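Local atomic coordinates of chitinase (Thermococcus chitonophagus, PDB entry 5XSW), a protein that probably hydrolyses internal glycosidic bonds of chitin as an archaeal endochitinase, of which this chain is the C-terminal part and holds a bound glycan. Residues N214-Y228 / E235-I249. Sequence-based numbering, arbitrary orientation.
Sequences NWGTAVTKDPAFKGY and EEYYWPVQIDHPDGI. With NAG (2-acetamido-2-deoxy-beta-D-glucopyranose), chain C; PO4 (phosphate ion), chain F; GOL (glycerol), chain L.
Pro-240 lies flat over one face of the Trp-215 indole in a CH-pi contact. Pro-240 CB stands 3.6 Å from the centroid of the Trp-215 five-membered ring, and Pro-240 CD comes within 3.5 Å of Trp-215 CE3. CG of Trp-215 sits beside the backbone N (chi1 -80°), which brings the indole against the proline. Trp-215, a residue of the glycan pocket, also touches the bound sugar NDG. A leucine at Trp-215 would probably cost Pro-240 its flat partner and the sugar its aromatic neighbour.

The Asn-214 amide grips the backbone of Gln-242 with two nearly straight bonds. Asn-214 OD1 accepts from Gln-242 N at 2.9 Å, and Asn-214 ND2 donates to Gln-242 O at 3.0 Å. The pair fixes the rotation of the amide. Asn-214 OD1 lies 3.5 Å from C8 of the sugar NAG, and Gln-242 OE1 is equally near this methyl.

Trp-239 NE1 makes weak hydrogen bonds to the carbonyls of Trp-215 and Gly-216. Val-241 CG1 covers one face of the Trp-239 ring. Tyr-228 OH donates to O2 of a phosphate, probably from the crystallisation liquor, at 2.6 Å, and Ile-243 N also donates to O2. Far from the pocket, Lys-221 NZ forms a salt bridge with Glu-235 OE1 at 2.6 Å.

Antiparallel pairs Thr-220 with Tyr-238 and Tyr-228 with Trp-239 place strand 235-239 between two chain parts. Strand 228-232 continues the second pairing as a hairpin. Strand 179-181 pairs antiparallel with 218-219, while helix 203-214 packs on Thr-217 and Ala-218.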
loop_
_atom_site.group_PDB
_atom_site.type_symbol
_atom_site.label_atom_id
_atom_site.label_comp_id
_atom_site.label_asym_id
_atom_site.label_seq_id
_atom_site.Cartn_x
_atom_site.Cartn_y
_atom_site.Cartn_z
ATOM N N ASN A 214 13.850 8.906 -11.666
ATOM C CA ASN A 214 13.281 9.203 -12.999
ATOM C C ASN A 214 13.821 10.480 -13.603
ATOM O O ASN A 214 13.092 11.195 -14.289
ATOM C CB ASN A 214 11.734 9.272 -12.855
ATOM C CG ASN A 214 10.960 9.293 -14.194
ATOM O OD1 ASN A 214 11.475 8.934 -15.256
ATOM N ND2 ASN A 214 9.684 9.743 -14.121
ATOM N N TRP A 215 15.082 10.777 -13.323
ATOM C CA TRP A 215 15.725 11.952 -13.924
ATOM C C TRP A 215 14.875 13.203 -13.649
ATOM O O TRP A 215 14.825 14.093 -14.474
ATOM C CB TRP A 215 15.886 11.756 -15.461
ATOM C CG TRP A 215 17.049 10.917 -15.880
ATOM C CD1 TRP A 215 17.023 9.542 -16.187
ATOM C CD2 TRP A 215 18.431 11.321 -15.990
ATOM N NE1 TRP A 215 18.280 9.144 -16.571
ATOM C CE2 TRP A 215 19.165 10.191 -16.439
ATOM C CE3 TRP A 215 19.112 12.537 -15.795
ATOM C CZ2 TRP A 215 20.548 10.240 -16.704
ATOM C CZ3 TRP A 215 20.500 12.585 -16.072
ATOM C CH2 TRP A 215 21.209 11.424 -16.477
ATOM N N GLY A 216 14.184 13.273 -12.513
ATOM C CA GLY A 216 13.212 14.369 -12.355
ATOM C C GLY A 216 13.913 15.721 -12.233
ATOM O O GLY A 216 13.396 16.753 -12.650
ATOM N N THR A 217 15.149 15.692 -11.750
ATOM C CA THR A 217 15.847 16.883 -11.238
ATOM C C THR A 217 17.272 16.929 -11.744
ATOM O O THR A 217 18.123 17.513 -11.115
ATOM C CB THR A 217 15.874 16.842 -9.690
ATOM O OG1 THR A 217 16.349 15.522 -9.320
ATOM C CG2 THR A 217 14.462 16.997 -9.143
ATOM N N ALA A 218 17.537 16.300 -12.884
ATOM C CA ALA A 218 18.864 16.354 -13.440
ATOM C C ALA A 218 18.766 16.325 -14.953
ATOM O O ALA A 218 17.846 15.725 -15.516
ATOM C CB ALA A 218 19.721 15.203 -12.942
ATOM N N VAL A 219 19.727 16.975 -15.617
ATOM C CA VAL A 219 19.768 16.939 -17.086
ATOM C C VAL A 219 21.154 16.427 -17.434
ATOM O O VAL A 219 21.976 16.320 -16.548
ATOM C CB VAL A 219 19.513 18.334 -17.729
ATOM C CG1 VAL A 219 18.046 18.769 -17.490
ATOM C CG2 VAL A 219 20.528 19.380 -17.153
ATOM N N THR A 220 21.427 16.166 -18.722
ATOM C CA THR A 220 22.741 15.631 -19.085
ATOM C C THR A 220 23.098 16.085 -20.512
ATOM O O THR A 220 22.216 16.330 -21.341
ATOM C CB THR A 220 22.772 14.038 -18.990
ATOM O OG1 THR A 220 24.055 13.560 -19.393
ATOM C CG2 THR A 220 21.703 13.412 -19.892
ATOM N N LYS A 221 24.393 16.207 -20.782
ATOM C CA LYS A 221 24.864 16.384 -22.169
ATOM C C LYS A 221 25.165 15.078 -22.867
ATOM O O LYS A 221 25.566 15.083 -24.003
ATOM C CB LYS A 221 26.121 17.240 -22.214
ATOM C CG LYS A 221 25.988 18.558 -21.532
ATOM C CD LYS A 221 27.185 19.424 -21.846
ATOM C CE LYS A 221 26.899 20.910 -21.640
ATOM N NZ LYS A 221 28.143 21.620 -21.191
ATOM N N ASP A 222 25.006 13.960 -22.164
ATOM C CA ASP A 222 25.268 12.624 -22.728
ATOM C C ASP A 222 24.339 12.371 -23.886
ATOM O O ASP A 222 23.119 12.334 -23.711
ATOM C CB ASP A 222 25.081 11.526 -21.662
ATOM C CG ASP A 222 25.681 10.167 -22.094
ATOM O OD1 ASP A 222 25.606 9.815 -23.287
ATOM O OD2 ASP A 222 26.220 9.465 -21.221
ATOM N N PRO A 223 24.905 12.220 -25.104
ATOM C CA PRO A 223 24.017 12.193 -26.274
ATOM C C PRO A 223 23.283 10.849 -26.426
ATOM O O PRO A 223 22.327 10.777 -27.192
ATOM C CB PRO A 223 24.976 12.457 -27.448
ATOM C CG PRO A 223 26.299 11.921 -26.964
ATOM C CD PRO A 223 26.338 12.185 -25.471
ATOM N N ALA A 224 23.693 9.826 -25.681
ATOM C CA ALA A 224 22.957 8.571 -25.619
ATOM C C ALA A 224 21.572 8.783 -25.013
ATOM O O ALA A 224 20.683 7.945 -25.130
ATOM C CB ALA A 224 23.729 7.554 -24.792
ATOM N N PHE A 225 21.401 9.899 -24.317
ATOM C CA PHE A 225 20.229 10.048 -23.477
ATOM C C PHE A 225 19.204 11.000 -23.997
ATOM O O PHE A 225 19.001 12.058 -23.407
ATOM C CB PHE A 225 20.644 10.490 -22.087
ATOM C CG PHE A 225 21.189 9.404 -21.308
ATOM C CD1 PHE A 225 22.475 8.961 -21.539
ATOM C CD2 PHE A 225 20.408 8.745 -20.399
ATOM C CE1 PHE A 225 22.972 7.902 -20.862
ATOM C CE2 PHE A 225 20.915 7.700 -19.703
ATOM C CZ PHE A 225 22.186 7.271 -19.916
ATOM N N LYS A 226 18.528 10.593 -25.064
ATOM C CA LYS A 226 17.360 11.294 -25.547
ATOM C C LYS A 226 16.456 11.712 -24.391
ATOM O O LYS A 226 16.249 10.980 -23.395
ATOM C CB LYS A 226 16.591 10.425 -26.541
ATOM C CG LYS A 226 17.479 9.831 -27.647
ATOM C CD LYS A 226 16.674 8.949 -28.603
ATOM C CE LYS A 226 17.541 8.412 -29.735
ATOM N NZ LYS A 226 16.737 7.605 -30.701
ATOM N N GLY A 227 15.949 12.923 -24.525
ATOM C CA GLY A 227 15.049 13.499 -23.556
ATOM C C GLY A 227 14.566 14.827 -24.095
ATOM O O GLY A 227 14.817 15.169 -25.269
ATOM N N TYR A 228 13.826 15.546 -23.253
ATOM C CA TYR A 228 13.356 16.850 -23.601
ATOM C C TYR A 228 14.604 17.725 -23.676
ATOM O O TYR A 228 15.552 17.506 -22.944
ATOM C CB TYR A 228 12.322 17.352 -22.550
ATOM C CG TYR A 228 11.141 16.402 -22.515
ATOM C CD1 TYR A 228 10.132 16.486 -23.487
ATOM C CD2 TYR A 228 11.063 15.381 -21.574
ATOM C CE1 TYR A 228 9.053 15.597 -23.501
ATOM C CE2 TYR A 228 9.970 14.465 -21.550
ATOM C CZ TYR A 228 8.975 14.590 -22.531
ATOM O OH TYR A 228 7.931 13.730 -22.559
ATOM N N GLU A 235 23.497 26.614 -23.385
ATOM C CA GLU A 235 23.951 25.244 -23.629
ATOM C C GLU A 235 22.776 24.257 -23.687
ATOM O O GLU A 235 21.913 24.293 -22.798
ATOM C CB GLU A 235 24.897 24.817 -22.513
ATOM C CG GLU A 235 26.241 25.497 -22.617
ATOM C CD GLU A 235 27.324 24.545 -22.269
ATOM O OE1 GLU A 235 27.296 24.029 -21.109
ATOM O OE2 GLU A 235 28.165 24.294 -23.163
ATOM N N GLU A 236 22.795 23.369 -24.672
ATOM C CA GLU A 236 21.750 22.379 -24.821
ATOM C C GLU A 236 21.944 21.178 -23.865
ATOM O O GLU A 236 23.008 20.578 -23.831
ATOM C CB GLU A 236 21.710 21.861 -26.240
ATOM C CG GLU A 236 20.446 21.019 -26.497
ATOM C CD GLU A 236 20.475 20.363 -27.859
ATOM O OE1 GLU A 236 21.473 20.592 -28.573
ATOM O OE2 GLU A 236 19.508 19.653 -28.233
ATOM N N TYR A 237 20.933 20.863 -23.082
ATOM C CA TYR A 237 20.946 19.629 -22.243
ATOM C C TYR A 237 19.749 18.722 -22.618
ATOM O O TYR A 237 18.755 19.212 -23.155
ATOM C CB TYR A 237 20.867 19.978 -20.758
ATOM C CG TYR A 237 22.102 20.656 -20.162
ATOM C CD1 TYR A 237 22.272 22.036 -20.256
ATOM C CD2 TYR A 237 23.099 19.918 -19.567
ATOM C CE1 TYR A 237 23.384 22.658 -19.731
ATOM C CE2 TYR A 237 24.214 20.518 -19.015
ATOM C CZ TYR A 237 24.349 21.888 -19.111
ATOM O OH TYR A 237 25.438 22.498 -18.587
ATOM N N TYR A 238 19.845 17.416 -22.302
ATOM C CA TYR A 238 18.711 16.517 -22.406
ATOM C C TYR A 238 18.168 16.237 -21.016
ATOM O O TYR A 238 18.944 16.056 -20.077
ATOM C CB TYR A 238 19.139 15.186 -23.118
ATOM C CG TYR A 238 19.846 15.524 -24.408
ATOM C CD1 TYR A 238 19.135 16.065 -25.491
ATOM C CD2 TYR A 238 21.244 15.414 -24.520
ATOM C CE1 TYR A 238 19.825 16.454 -26.707
ATOM C CE2 TYR A 238 21.935 15.810 -25.708
ATOM C CZ TYR A 238 21.215 16.318 -26.794
ATOM O OH TYR A 238 21.897 16.675 -27.940
ATOM N N TRP A 239 16.859 16.204 -20.924
ATOM C CA TRP A 239 16.145 15.910 -19.659
ATOM C C TRP A 239 15.473 14.545 -19.819
ATOM O O TRP A 239 14.384 14.490 -20.331
ATOM C CB TRP A 239 15.066 16.983 -19.411
ATOM C CG TRP A 239 14.415 16.926 -18.035
ATOM C CD1 TRP A 239 14.926 16.332 -16.917
ATOM C CD2 TRP A 239 13.171 17.513 -17.654
ATOM N NE1 TRP A 239 14.064 16.503 -15.866
ATOM C CE2 TRP A 239 12.986 17.241 -16.282
ATOM C CE3 TRP A 239 12.202 18.251 -18.335
ATOM C CZ2 TRP A 239 11.843 17.650 -15.573
ATOM C CZ3 TRP A 239 11.053 18.687 -17.632
ATOM C CH2 TRP A 239 10.885 18.370 -16.251
ATOM N N PRO A 240 16.140 13.456 -19.402
ATOM C CA PRO A 240 15.651 12.092 -19.716
ATOM C C PRO A 240 14.541 11.612 -18.797
ATOM O O PRO A 240 14.427 10.417 -18.526
ATOM C CB PRO A 240 16.925 11.206 -19.548
ATOM C CG PRO A 240 18.142 12.227 -19.465
ATOM C CD PRO A 240 17.477 13.445 -18.760
ATOM N N VAL A 241 13.743 12.535 -18.282
ATOM C CA VAL A 241 12.615 12.176 -17.441
ATOM C C VAL A 241 11.483 11.469 -18.239
ATOM O O VAL A 241 11.183 11.837 -19.390
ATOM C CB VAL A 241 12.073 13.455 -16.759
ATOM C CG1 VAL A 241 11.550 14.455 -17.810
ATOM C CG2 VAL A 241 10.899 13.135 -15.792
ATOM N N GLN A 242 10.817 10.468 -17.663
ATOM C CA GLN A 242 9.542 9.995 -18.260
ATOM C C GLN A 242 8.477 10.817 -17.598
ATOM O O GLN A 242 7.983 10.467 -16.509
ATOM C CB GLN A 242 9.308 8.476 -18.040
ATOM C CG GLN A 242 10.407 7.650 -18.706
ATOM C CD GLN A 242 10.365 6.142 -18.374
ATOM O OE1 GLN A 242 9.335 5.590 -17.971
ATOM N NE2 GLN A 242 11.484 5.495 -18.554
ATOM N N ILE A 243 8.100 11.928 -18.228
ATOM C CA ILE A 243 7.396 12.975 -17.491
ATOM C C ILE A 243 5.944 12.626 -17.274
ATOM O O ILE A 243 5.270 13.194 -16.403
ATOM C CB ILE A 243 7.493 14.379 -18.242
ATOM C CG1 ILE A 243 7.100 15.549 -17.304
ATOM C CG2 ILE A 243 6.486 14.416 -19.454
ATOM C CD1 ILE A 243 8.120 15.917 -16.283
ATOM N N ASP A 244 5.403 11.713 -18.084
ATOM C CA ASP A 244 4.017 11.305 -17.879
ATOM C C ASP A 244 3.842 10.024 -17.043
ATOM O O ASP A 244 2.755 9.463 -16.947
ATOM C CB ASP A 244 3.344 11.093 -19.218
ATOM C CG ASP A 244 3.366 12.388 -20.045
ATOM O OD1 ASP A 244 2.988 13.459 -19.495
ATOM O OD2 ASP A 244 3.873 12.336 -21.157
ATOM N N HIS A 245 4.911 9.551 -16.448
ATOM C CA HIS A 245 4.803 8.326 -15.626
ATOM C C HIS A 245 3.851 8.547 -14.452
ATOM O O HIS A 245 3.969 9.527 -13.729
ATOM C CB HIS A 245 6.186 7.917 -15.135
ATOM C CG HIS A 245 6.260 6.486 -14.715
ATOM N ND1 HIS A 245 5.539 6.005 -13.645
ATOM C CD2 HIS A 245 6.921 5.420 -15.247
ATOM C CE1 HIS A 245 5.804 4.711 -13.486
ATOM N NE2 HIS A 245 6.624 4.329 -14.453
ATOM N N PRO A 246 2.863 7.662 -14.268
ATOM C CA PRO A 246 1.883 7.853 -13.189
ATOM C C PRO A 246 2.544 7.879 -11.808
ATOM O O PRO A 246 1.959 8.436 -10.888
ATOM C CB PRO A 246 0.976 6.587 -13.271
ATOM C CG PRO A 246 1.166 6.133 -14.796
ATOM C CD PRO A 246 2.613 6.452 -15.072
ATOM N N ASP A 247 3.726 7.296 -11.682
ATOM C CA ASP A 247 4.369 7.308 -10.330
ATOM C C ASP A 247 5.270 8.555 -10.143
ATOM O O ASP A 247 5.877 8.691 -9.089
ATOM C CB ASP A 247 5.190 6.021 -10.101
ATOM C CG ASP A 247 4.295 4.752 -10.160
ATOM O OD1 ASP A 247 3.089 4.859 -9.963
ATOM O OD2 ASP A 247 4.825 3.678 -10.390
ATOM N N GLY A 248 5.370 9.432 -11.149
ATOM C CA GLY A 248 5.997 10.745 -10.919
ATOM C C GLY A 248 7.501 10.676 -10.900
ATOM O O GLY A 248 8.104 9.641 -11.194
ATOM N N ILE A 249 8.140 11.775 -10.512
ATOM C CA ILE A 249 9.595 11.806 -10.592
ATOM C C ILE A 249 10.230 11.081 -9.402
ATOM O O ILE A 249 11.379 10.749 -9.481
ATOM C CB ILE A 249 10.125 13.241 -10.655
ATOM C CG1 ILE A 249 9.668 14.081 -9.445
ATOM C CG2 ILE A 249 9.598 13.985 -11.967
ATOM C CD1 ILE A 249 10.386 15.518 -9.404
HETATM C C1 NAG C . 14.572 3.634 -12.292
HETATM C C2 NAG C . 13.109 3.402 -12.325
HETATM C C3 NAG C . 12.530 3.326 -10.922
HETATM C C4 NAG C . 13.257 2.348 -10.048
HETATM C C5 NAG C . 14.691 2.691 -10.048
HETATM C C6 NAG C . 15.425 1.660 -9.234
HETATM C C7 NAG C . 11.600 4.267 -14.166
HETATM C C8 NAG C . 10.945 5.481 -14.877
HETATM N N2 NAG C . 12.471 4.498 -13.085
HETATM O O3 NAG C . 11.128 2.981 -10.929
HETATM O O4 NAG C . 12.855 2.496 -8.670
HETATM O O5 NAG C . 15.243 2.663 -11.411
HETATM O O6 NAG C . 16.785 2.033 -9.420
HETATM O O7 NAG C . 11.379 3.093 -14.484
HETATM P P PO4 F . 7.095 10.255 -21.214
HETATM O O1 PO4 F . 5.923 10.617 -22.134
HETATM O O2 PO4 F . 8.068 11.509 -21.121
HETATM O O3 PO4 F . 7.908 9.171 -21.847
HETATM O O4 PO4 F . 6.558 9.721 -19.847
HETATM C C1 GOL L . 30.236 24.714 -16.125
HETATM O O1 GOL L . 30.539 24.425 -14.755
HETATM C C2 GOL L . 29.265 23.668 -16.656
HETATM O O2 GOL L . 28.404 23.247 -15.594
HETATM C C3 GOL L . 28.424 24.275 -17.772
HETATM O O3 GOL L . 28.729 23.620 -19.007
HETATM O O HOH W 1 13.740 8.442 -16.568
HETATM O O HOH W 2 5.131 14.838 -22.602
#